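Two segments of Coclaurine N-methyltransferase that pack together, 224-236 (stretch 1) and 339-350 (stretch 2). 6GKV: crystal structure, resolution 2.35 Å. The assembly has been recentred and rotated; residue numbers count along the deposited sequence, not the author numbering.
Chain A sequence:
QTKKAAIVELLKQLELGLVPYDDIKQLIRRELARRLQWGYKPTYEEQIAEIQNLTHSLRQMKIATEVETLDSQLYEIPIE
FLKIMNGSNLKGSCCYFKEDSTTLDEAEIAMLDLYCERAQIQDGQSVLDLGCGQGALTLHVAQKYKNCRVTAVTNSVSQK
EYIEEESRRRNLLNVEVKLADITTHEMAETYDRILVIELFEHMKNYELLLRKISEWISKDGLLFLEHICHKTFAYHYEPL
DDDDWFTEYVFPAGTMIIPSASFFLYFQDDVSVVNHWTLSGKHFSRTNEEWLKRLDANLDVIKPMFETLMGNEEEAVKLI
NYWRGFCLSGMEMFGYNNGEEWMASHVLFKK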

ATOM      1  N   PHE A 224      -4.916  10.191  14.045  1.00 50.59           N
ATOM      2  CA  PHE A 224      -4.818  10.791  12.714  1.00 40.85           C
ATOM      3  C   PHE A 224      -3.374  11.218  12.397  1.00 47.86           C
ATOM      4  O   PHE A 224      -2.726  11.940  13.177  1.00 42.43           O
ATOM      5  N   LEU A 225      -2.883  10.779  11.242  1.00 49.86           N
ATOM      6  CA  LEU A 225      -1.499  11.029  10.837  1.00 46.82           C
ATOM      7  C   LEU A 225      -1.356  11.748   9.499  1.00 43.64           C
ATOM      8  O   LEU A 225      -1.977  11.369   8.525  1.00 43.28           O
ATOM      9  N   GLU A 226      -0.512  12.773   9.459  1.00 44.49           N
ATOM     10  CA  GLU A 226      -0.071  13.354   8.198  1.00 43.08           C
ATOM     11  C   GLU A 226       1.448  13.204   8.055  1.00 50.03           C
ATOM     12  O   GLU A 226       2.210  13.515   8.986  1.00 44.19           O
ATOM     13  N   HIS A 227       1.881  12.709   6.896  1.00 35.67           N
ATOM     14  CA  HIS A 227       3.292  12.679   6.575  1.00 33.34           C
ATOM     15  C   HIS A 227       3.472  13.004   5.119  1.00 37.61           C
ATOM     16  O   HIS A 227       2.662  12.610   4.297  1.00 36.86           O
ATOM     17  N   ILE A 228       4.526  13.731   4.792  1.00 30.20           N
ATOM     18  CA  ILE A 228       4.810  13.946   3.398  1.00 34.08           C
ATOM     19  C   ILE A 228       5.324  12.602   2.880  1.00 36.92           C
ATOM     20  O   ILE A 228       5.736  11.760   3.677  1.00 38.72           O
ATOM     21  N   CYS A 229       5.287  12.384   1.567  1.00 40.36           N
ATOM     22  CA  CYS A 229       5.716  11.100   1.014  1.00 32.59           C
ATOM     23  C   CYS A 229       6.121  11.226  -0.439  1.00 34.25           C
ATOM     24  O   CYS A 229       5.936  12.292  -1.050  1.00 32.17           O
ATOM     25  N   HIS A 230       6.702  10.158  -0.988  1.00 28.48           N
ATOM     26  CA  HIS A 230       6.633   9.968  -2.424  1.00 42.39           C
ATOM     27  C   HIS A 230       5.578   8.901  -2.703  1.00 41.19           C
ATOM     28  O   HIS A 230       5.435   7.944  -1.941  1.00 42.78           O
ATOM     29  N   LYS A 231       4.842   9.048  -3.791  1.00 48.50           N
ATOM     30  CA  LYS A 231       3.673   8.190  -3.999  1.00 42.42           C
ATOM     31  C   LYS A 231       4.024   6.701  -4.073  1.00 44.98           C
ATOM     32  O   LYS A 231       3.221   5.855  -3.709  1.00 39.46           O
ATOM     33  N   THR A 232       5.250   6.373  -4.464  1.00 48.35           N
ATOM     34  CA  THR A 232       5.600   4.968  -4.692  1.00 41.49           C
ATOM     35  C   THR A 232       6.738   4.405  -3.840  1.00 49.46           C
ATOM     36  O   THR A 232       6.579   3.354  -3.209  1.00 55.51           O
ATOM     37  N   PHE A 233       7.890   5.078  -3.833  1.00 44.23           N
ATOM     38  CA  PHE A 233       9.026   4.526  -3.110  1.00 46.17           C
ATOM     39  C   PHE A 233       9.280   5.242  -1.789  1.00 43.50           C
ATOM     40  O   PHE A 233       8.649   6.251  -1.472  1.00 46.89           O
ATOM     41  N   ALA A 234      10.160   4.672  -0.983  1.00 39.39           N
ATOM     42  CA  ALA A 234      10.452   5.244   0.319  1.00 41.43           C
ATOM     43  C   ALA A 234      11.958   5.268   0.493  1.00 44.25           C
ATOM     44  O   ALA A 234      12.663   4.456  -0.123  1.00 38.43           O
ATOM     45  N   TYR A 235      12.464   6.192   1.310  1.00 45.15           N
ATOM     46  CA  TYR A 235      13.917   6.255   1.502  1.00 45.05           C
ATOM     47  C   TYR A 235      14.394   7.143   2.640  1.00 43.54           C
ATOM     48  O   TYR A 235      13.804   8.196   2.944  1.00 41.67           O
ATOM     49  N   HIS A 236      15.459   6.678   3.289  1.00 48.10           N
ATOM     50  CA  HIS A 236      16.260   7.522   4.180  1.00 47.42           C
ATOM     51  C   HIS A 236      16.708   8.752   3.391  1.00 46.25           C
ATOM     52  O   HIS A 236      17.134   8.612   2.234  1.00 41.93           O
ATOM     53  N   GLY A 339       2.979  17.990  -9.102  1.00 53.17           N
ATOM     54  CA  GLY A 339       2.622  17.577  -7.744  1.00 41.21           C
ATOM     55  C   GLY A 339       2.214  16.115  -7.561  1.00 43.93           C
ATOM     56  O   GLY A 339       1.664  15.737  -6.515  1.00 35.99           O
ATOM     57  N   GLU A 340       2.512  15.295  -8.569  1.00 37.25           N
ATOM     58  CA  GLU A 340       2.107  13.899  -8.611  1.00 39.37           C
ATOM     59  C   GLU A 340       3.289  12.970  -8.397  1.00 39.05           C
ATOM     60  O   GLU A 340       3.282  11.836  -8.853  1.00 47.18           O
ATOM     61  N   GLU A 341       4.314  13.472  -7.716  1.00 34.07           N
ATOM     62  CA  GLU A 341       5.452  12.652  -7.317  1.00 28.52           C
ATOM     63  C   GLU A 341       5.600  12.656  -5.787  1.00 37.46           C
ATOM     64  O   GLU A 341       5.295  11.673  -5.116  1.00 36.19           O
ATOM     65  N   TRP A 342       6.110  13.761  -5.254  1.00 46.01           N
ATOM     66  CA  TRP A 342       6.223  13.948  -3.815  1.00 38.84           C
ATOM     67  C   TRP A 342       4.972  14.671  -3.358  1.00 41.77           C
ATOM     68  O   TRP A 342       4.508  15.606  -4.027  1.00 40.35           O
ATOM     69  N   MET A 343       4.414  14.229  -2.234  1.00 39.27           N
ATOM     70  CA  MET A 343       3.109  14.702  -1.811  1.00 38.63           C
ATOM     71  C   MET A 343       2.831  14.402  -0.345  1.00 42.27           C
ATOM     72  O   MET A 343       3.725  13.993   0.403  1.00 39.68           O
ATOM     73  N   ALA A 344       1.573  14.595   0.040  1.00 39.94           N
ATOM     74  CA  ALA A 344       1.126  14.398   1.410  1.00 37.44           C
ATOM     75  C   ALA A 344       0.118  13.257   1.551  1.00 38.32           C
ATOM     76  O   ALA A 344      -0.819  13.113   0.761  1.00 37.81           O
ATOM     77  N   SER A 345       0.331  12.448   2.582  1.00 44.27           N
ATOM     78  CA  SER A 345      -0.520  11.305   2.910  1.00 33.79           C
ATOM     79  C   SER A 345      -1.219  11.474   4.246  1.00 32.78           C
ATOM     80  O   SER A 345      -0.578  11.804   5.260  1.00 40.71           O
ATOM     81  N   HIS A 346      -2.528  11.236   4.257  1.00 37.64           N
ATOM     82  CA  HIS A 346      -3.314  11.196   5.497  1.00 40.04           C
ATOM     83  C   HIS A 346      -3.820   9.787   5.836  1.00 42.37           C
ATOM     84  O   HIS A 346      -4.533   9.153   5.042  1.00 46.11           O
ATOM     85  N   VAL A 347      -3.478   9.320   7.032  1.00 36.52           N
ATOM     86  CA  VAL A 347      -3.933   8.025   7.502  1.00 34.07           C
ATOM     87  C   VAL A 347      -4.741   8.128   8.795  1.00 48.44           C
ATOM     88  O   VAL A 347      -4.304   8.759   9.770  1.00 40.20           O
ATOM     89  N   LEU A 348      -5.921   7.495   8.805  1.00 45.85           N
ATOM     90  CA  LEU A 348      -6.724   7.433  10.021  1.00 46.19           C
ATOM     91  C   LEU A 348      -6.643   6.021  10.599  1.00 41.82           C
ATOM     92  O   LEU A 348      -6.905   5.043   9.902  1.00 48.43           O
ATOM     93  N   PHE A 349      -6.231   5.922  11.854  1.00 39.87           N
ATOM     94  CA  PHE A 349      -6.087   4.637  12.541  1.00 50.37           C
ATOM     95  C   PHE A 349      -7.067   4.519  13.706  1.00 54.92           C
ATOM     96  O   PHE A 349      -7.328   5.511  14.391  1.00 55.24           O
ATOM     97  N   LYS A 350      -7.550   3.304  13.965  1.00 53.98           N
ATOM     98  CA  LYS A 350      -8.193   2.968  15.246  1.00 56.97           C
ATOM     99  C   LYS A 350      -7.304   1.987  16.027  1.00 64.39           C
ATOM    100  O   LYS A 350      -6.342   1.450  15.472  1.00 63.31           O
TER

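Antiparallel strands place cross-strand neighbours on the same face of a sheet, so that register sets which side chains start out as neighbours, and rotamers decide which of them meet; the pairing of 224-230 with 342-350 in coclaurine N-methyltransferase illustrates the principle. Main-chain hydrogen bonds join Leu225 with Val347, His227 with Ser345 and Cys229 with Met343, and the side chains of these pairs share one face. Phe224, Glu226, Ile228 and His230 share the other with Leu348, His346, Ala344 and Trp342.

Two edge-to-face aromatic pairs lie on the face of Phe224 and His230. Phe224, with chi1 t, turns its ring edge toward the face of His346 (chi1 m), the ring centroids 5.0 Å apart and CZ of Phe224 3.6 Å from CG of His346. The motif recurs at the far end, where His230 (t) presents its edge to the five-membered ring of Trp342 (m).

Three of these rings, His346, His230 and Trp342, also hydrogen-bond at their edges. His346 NE2 donates to Glu226 OE1 at 2.7 Å, the glutamate reaching out through t, t chi angles. His230 NE2 donates to Glu341 OE1 at 2.8 Å; although the CA-to-CB bond of Glu341 points away overall, its m, m conformation brings the carboxylate back. Trp342 NE1 donates to Tyr235 OH at 2.9 Å, bringing in Tyr235 from beyond the loop. The CA-to-CB bond of Lys231 points toward stretch 2, and its p, t, t, t chain carries NZ to 2.9 Å from Glu340 O, a hydrogen bond to main chain.

On the face of Leu225, His227 and Cys229 the contacts are largely through carbon and sulfur. Leu225 (t, p) sets CD2 4.2 Å from CE2 at the ring edge of Phe349, while its CB lies 4.5 Å from Val347 CB. His227 (p) lays its ring over Ser345 CB, 3.7 Å from the ring centroid. Cys229 SG (p) meets Met343 CG at 3.7 Å, and the methionine, p, t, p, extends CE to 3.6 Å from Lys231 CB.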

ATOM      1  CB  PHE A 224      -5.747  11.985  12.573  1.00 34.49           C
ATOM      2  CG  PHE A 224      -5.602  12.691  11.248  1.00 45.38           C
ATOM      3  CD1 PHE A 224      -6.147  12.145  10.090  1.00 45.90           C
ATOM      4  CD2 PHE A 224      -4.900  13.878  11.150  1.00 43.56           C
ATOM      5  CE1 PHE A 224      -6.004  12.784   8.865  1.00 45.13           C
ATOM      6  CE2 PHE A 224      -4.750  14.518   9.924  1.00 44.63           C
ATOM      7  CZ  PHE A 224      -5.305  13.970   8.780  1.00 42.66           C
ATOM      8  CB  LEU A 225      -0.739   9.710  10.755  1.00 49.24           C
ATOM      9  CG  LEU A 225       0.662   9.794  10.154  1.00 49.52           C
ATOM     10  CD1 LEU A 225       1.532  10.571  11.087  1.00 45.33           C
ATOM     11  CD2 LEU A 225       1.228   8.399   9.925  1.00 54.81           C
ATOM     12  CB  GLU A 226      -0.461  14.831   8.086  1.00 37.54           C
ATOM     13  CG  GLU A 226      -0.059  15.466   6.737  1.00 42.64           C
ATOM     14  CD  GLU A 226      -0.308  16.979   6.675  1.00 49.33           C
ATOM     15  OE1 GLU A 226      -1.462  17.392   6.449  1.00 54.44           O
ATOM     16  OE2 GLU A 226       0.645  17.762   6.852  1.00 45.33           O
ATOM     17  CB  HIS A 227       3.913  11.326   6.871  1.00 27.53           C
ATOM     18  CG  HIS A 227       3.303  10.200   6.103  1.00 39.80           C
ATOM     19  ND1 HIS A 227       3.849   9.721   4.932  1.00 40.36           N
ATOM     20  CD2 HIS A 227       2.207   9.443   6.346  1.00 39.22           C
ATOM     21  CE1 HIS A 227       3.118   8.714   4.488  1.00 39.41           C
ATOM     22  NE2 HIS A 227       2.116   8.522   5.326  1.00 40.77           N
ATOM     23  CB  ILE A 228       5.816  15.099   3.198  1.00 36.57           C
ATOM     24  CG1 ILE A 228       7.049  14.896   4.077  1.00 27.08           C
ATOM     25  CG2 ILE A 228       5.151  16.407   3.577  1.00 39.12           C
ATOM     26  CD1 ILE A 228       8.112  14.038   3.465  1.00 29.76           C
ATOM     27  CB  CYS A 229       4.595  10.080   1.134  1.00 37.55           C
ATOM     28  SG  CYS A 229       3.206  10.527   0.091  1.00 41.60           S
ATOM     29  CB  HIS A 230       7.967   9.562  -3.037  1.00 34.54           C
ATOM     30  CG  HIS A 230       7.877   9.374  -4.523  1.00 37.40           C
ATOM     31  ND1 HIS A 230       7.599   8.156  -5.101  1.00 34.84           N
ATOM     32  CD2 HIS A 230       7.953  10.273  -5.540  1.00 32.06           C
ATOM     33  CE1 HIS A 230       7.551   8.304  -6.420  1.00 39.55           C
ATOM     34  NE2 HIS A 230       7.762   9.576  -6.708  1.00 44.14           N
ATOM     35  CB  LYS A 231       2.921   8.607  -5.258  1.00 37.92           C
ATOM     36  CG  LYS A 231       3.590   8.253  -6.591  1.00 36.69           C
ATOM     37  CD  LYS A 231       2.595   8.535  -7.730  1.00 35.54           C
ATOM     38  CE  LYS A 231       3.264   8.642  -9.088  1.00 36.81           C
ATOM     39  NZ  LYS A 231       2.382   9.351 -10.062  1.00 39.51           N
ATOM     40  CB  THR A 232       5.969   4.787  -6.138  1.00 38.95           C
ATOM     41  OG1 THR A 232       4.882   5.271  -6.923  1.00 47.15           O
ATOM     42  CG2 THR A 232       6.260   3.330  -6.455  1.00 32.18           C
ATOM     43  CB  PHE A 233      10.302   4.498  -3.987  1.00 49.03           C
ATOM     44  CG  PHE A 233      10.685   5.821  -4.632  1.00 54.07           C
ATOM     45  CD1 PHE A 233      11.401   6.780  -3.928  1.00 42.06           C
ATOM     46  CD2 PHE A 233      10.418   6.060  -5.979  1.00 58.32           C
ATOM     47  CE1 PHE A 233      11.785   7.975  -4.529  1.00 42.59           C
ATOM     48  CE2 PHE A 233      10.808   7.259  -6.587  1.00 51.96           C
ATOM     49  CZ  PHE A 233      11.484   8.213  -5.855  1.00 46.49           C
ATOM     50  CB  ALA A 234       9.777   4.442   1.435  1.00 26.78           C
ATOM     51  CB  TYR A 235      14.608   6.700   0.203  1.00 35.12           C
ATOM     52  CG  TYR A 235      14.145   8.025  -0.389  1.00 44.27           C
ATOM     53  CD1 TYR A 235      12.900   8.149  -0.994  1.00 48.59           C
ATOM     54  CD2 TYR A 235      14.980   9.138  -0.387  1.00 37.87           C
ATOM     55  CE1 TYR A 235      12.484   9.355  -1.556  1.00 42.66           C
ATOM     56  CE2 TYR A 235      14.576  10.340  -0.939  1.00 40.98           C
ATOM     57  CZ  TYR A 235      13.325  10.438  -1.533  1.00 44.96           C
ATOM     58  OH  TYR A 235      12.918  11.623  -2.088  1.00 48.86           O
ATOM     59  CB  HIS A 236      17.502   6.786   4.701  1.00 42.85           C
ATOM     60  CG  HIS A 236      17.227   5.703   5.700  1.00 42.97           C
ATOM     61  ND1 HIS A 236      16.930   5.966   7.024  1.00 45.93           N
ATOM     62  CD2 HIS A 236      17.288   4.352   5.593  1.00 45.43           C
ATOM     63  CE1 HIS A 236      16.783   4.827   7.677  1.00 46.08           C
ATOM     64  NE2 HIS A 236      16.995   3.829   6.832  1.00 50.54           N
ATOM     65  CB  GLU A 340       1.411  13.603  -9.956  1.00 38.63           C
ATOM     66  CG  GLU A 340       0.018  14.220 -10.029  1.00 37.41           C
ATOM     67  CD  GLU A 340      -0.941  13.561  -9.018  1.00 41.61           C
ATOM     68  OE1 GLU A 340      -0.887  12.315  -8.879  1.00 42.40           O
ATOM     69  OE2 GLU A 340      -1.734  14.274  -8.348  1.00 42.49           O
ATOM     70  CB  GLU A 341       6.736  13.152  -7.980  1.00 40.55           C
ATOM     71  CG  GLU A 341       6.737  13.039  -9.501  1.00 44.72           C
ATOM     72  CD  GLU A 341       6.746  11.602  -9.995  1.00 41.13           C
ATOM     73  OE1 GLU A 341       6.981  10.690  -9.191  1.00 45.88           O
ATOM     74  OE2 GLU A 341       6.539  11.375 -11.201  1.00 54.62           O
ATOM     75  CB  TRP A 342       7.495  14.729  -3.460  1.00 33.22           C
ATOM     76  CG  TRP A 342       8.760  13.922  -3.654  1.00 24.63           C
ATOM     77  CD1 TRP A 342       9.264  12.989  -2.799  1.00 31.81           C
ATOM     78  CD2 TRP A 342       9.660  13.969  -4.777  1.00 31.94           C
ATOM     79  NE1 TRP A 342      10.427  12.458  -3.312  1.00 36.63           N
ATOM     80  CE2 TRP A 342      10.690  13.038  -4.503  1.00 32.03           C
ATOM     81  CE3 TRP A 342       9.710  14.734  -5.943  1.00 38.17           C
ATOM     82  CZ2 TRP A 342      11.758  12.847  -5.397  1.00 35.31           C
ATOM     83  CZ3 TRP A 342      10.785  14.536  -6.818  1.00 31.24           C
ATOM     84  CH2 TRP A 342      11.786  13.598  -6.541  1.00 31.12           C
ATOM     85  CB  MET A 343       2.017  14.071  -2.688  1.00 37.88           C
ATOM     86  CG  MET A 343       2.150  12.540  -2.836  1.00 39.47           C
ATOM     87  SD  MET A 343       0.912  11.794  -3.940  1.00 50.11           S
ATOM     88  CE  MET A 343       1.660  12.016  -5.547  1.00 24.55           C
ATOM     89  CB  ALA A 344       0.532  15.685   1.950  1.00 31.25           C
ATOM     90  CB  SER A 345       0.323  10.030   2.930  1.00 27.62           C
ATOM     91  OG  SER A 345      -0.416   8.911   3.392  1.00 31.26           O
ATOM     92  CB  HIS A 346      -4.510  12.145   5.416  1.00 41.73           C
ATOM     93  CG  HIS A 346      -4.134  13.598   5.422  1.00 42.90           C
ATOM     94  ND1 HIS A 346      -5.049  14.606   5.215  1.00 42.74           N
ATOM     95  CD2 HIS A 346      -2.943  14.204   5.619  1.00 43.40           C
ATOM     96  CE1 HIS A 346      -4.438  15.776   5.276  1.00 36.99           C
ATOM     97  NE2 HIS A 346      -3.163  15.561   5.533  1.00 46.11           N
ATOM     98  CB  VAL A 347      -2.762   7.064   7.736  1.00 38.80           C
ATOM     99  CG1 VAL A 347      -3.291   5.654   7.913  1.00 41.80           C
ATOM    100  CG2 VAL A 347      -1.774   7.120   6.567  1.00 36.25           C
ATOM    101  CB  LEU A 348      -8.179   7.848   9.751  1.00 42.02           C
ATOM    102  CG  LEU A 348      -9.109   7.957  10.973  1.00 49.97           C
ATOM    103  CD1 LEU A 348      -8.628   9.011  11.964  1.00 54.81           C
ATOM    104  CD2 LEU A 348     -10.562   8.223  10.567  1.00 42.28           C
ATOM    105  CB  PHE A 349      -4.686   4.449  13.132  1.00 48.66           C
ATOM    106  CG  PHE A 349      -3.556   4.461  12.139  1.00 49.47           C
ATOM    107  CD1 PHE A 349      -3.169   3.296  11.494  1.00 45.25           C
ATOM    108  CD2 PHE A 349      -2.812   5.630  11.927  1.00 47.50           C
ATOM    109  CE1 PHE A 349      -2.089   3.298  10.612  1.00 49.08           C
ATOM    110  CE2 PHE A 349      -1.717   5.649  11.059  1.00 41.80           C
ATOM    111  CZ  PHE A 349      -1.348   4.481  10.404  1.00 47.44           C
ATOM    112  CB  LYS A 350      -9.577   2.361  15.025  1.00 57.61           C
ATOM    113  CG  LYS A 350      -9.513   0.915  14.589  1.00 61.46           C
ATOM    114  CD  LYS A 350     -10.896   0.350  14.293  1.00 64.64           C
ATOM    115  CE  LYS A 350     -10.790  -1.022  13.641  1.00 59.98           C
ATOM    116  NZ  LYS A 350     -12.079  -1.405  12.994  1.00 70.97           N
TER